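Local coordinates for DisA protein (Sorangium cellulosum, PDB 6CCA), which acts as a carbon methyltransferase of the disorazol polyketide assembly line, probably installing the gem-dimethyl group with methyl from S-adenosylmethionine, at residues A[361-364]-A[369-372]. Numbering follows the deposited sequence.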
# COMPACT_ATOMS: atom_id res chain seq x y z
N ALA A 361 -6.00 16.44 -4.60
CA ALA A 361 -6.60 16.26 -5.92
C ALA A 361 -5.90 15.21 -6.75
O ALA A 361 -6.45 14.79 -7.75
CB ALA A 361 -6.56 17.54 -6.74
N GLU A 362 -4.72 14.80 -6.37
CA GLU A 362 -4.09 13.70 -7.14
C GLU A 362 -4.53 12.32 -6.61
O GLU A 362 -4.20 11.31 -7.24
CB GLU A 362 -2.58 13.73 -6.99
CG GLU A 362 -1.93 15.00 -7.51
CD GLU A 362 -2.17 15.30 -8.95
OE1 GLU A 362 -2.59 14.43 -9.76
OE2 GLU A 362 -1.90 16.47 -9.30
N ARG A 363 -5.24 12.29 -5.49
CA ARG A 363 -5.52 11.01 -4.75
C ARG A 363 -6.99 10.67 -4.76
O ARG A 363 -7.82 11.54 -5.03
CB ARG A 363 -5.06 11.14 -3.30
CG ARG A 363 -3.73 11.80 -3.02
CD ARG A 363 -2.50 11.10 -3.52
NE ARG A 363 -1.31 11.83 -3.09
CZ ARG A 363 -0.34 11.37 -2.32
NH1 ARG A 363 -0.30 10.09 -1.94
NH2 ARG A 363 0.68 12.15 -2.03
N MET A 364 -7.34 9.43 -4.45
CA MET A 364 -8.73 9.08 -4.19
C MET A 364 -9.15 9.68 -2.85
O MET A 364 -8.38 9.85 -1.95
CB MET A 364 -8.97 7.57 -4.27
CG MET A 364 -8.77 7.01 -5.67
SD MET A 364 -9.09 5.23 -5.81
CE MET A 364 -7.73 4.58 -4.87
N LEU A 369 -4.21 7.13 -1.80
CA LEU A 369 -4.10 6.09 -2.85
C LEU A 369 -4.54 6.55 -4.21
O LEU A 369 -5.37 7.49 -4.31
CB LEU A 369 -4.96 4.88 -2.47
CG LEU A 369 -4.64 4.17 -1.15
CD1 LEU A 369 -5.62 3.00 -0.90
CD2 LEU A 369 -3.20 3.69 -1.08
N LEU A 370 -4.06 5.85 -5.25
CA LEU A 370 -4.49 6.06 -6.59
C LEU A 370 -4.99 4.82 -7.21
O LEU A 370 -4.47 3.73 -6.95
CB LEU A 370 -3.36 6.64 -7.48
CG LEU A 370 -3.03 8.13 -7.36
CD1 LEU A 370 -2.37 8.51 -6.08
CD2 LEU A 370 -2.04 8.44 -8.48
N SER A 371 -6.02 4.91 -8.06
CA SER A 371 -6.45 3.76 -8.82
C SER A 371 -5.44 3.43 -9.96
O SER A 371 -4.59 4.22 -10.22
CB SER A 371 -7.80 4.01 -9.52
OG SER A 371 -7.65 5.01 -10.51
N SER A 372 -5.59 2.29 -10.64
CA SER A 372 -4.65 1.99 -11.71
C SER A 372 -4.70 3.06 -12.80
O SER A 372 -3.63 3.49 -13.27
CB SER A 372 -4.78 0.58 -12.33
OG SER A 372 -4.23 -0.39 -11.42
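M364 donates its backbone N-H to the carbonyl of L369 in an almost perfectly straight bond, N to O 2.8 Å, and this link closes a short loop between the two segments, with R363 and L370 5.4 Å apart at their CA atoms. The M364 side chain extends past the same carbonyl, then folds at its end (chi3 -68°), which brings CE against the L370–S371 peptide: CE lies 3.6 Å from L370 C and 3.7 Å from L369 CB, while SD rests beside S371 CB. L370 starts out pointing away from the first segment, but its branched end swings back to it. Its CG packs 3.4 Å from the backbone O of E362, and CD1 reaches CD of R363 at 3.6 Å, where the two side chains run across each other at a slant. Beyond that apolar touch, the buried R363 guanidinium is held by the carbonyls of H310, T312 and P368 and by a salt bridge to D359, so it ties both ends of the loop to the chain after strand 300-306. S371 is a serine N-cap, its OG accepting from M374 N, and opens helix 372-381 after the long link from strand 330-337 of the central methyltransferase sheet.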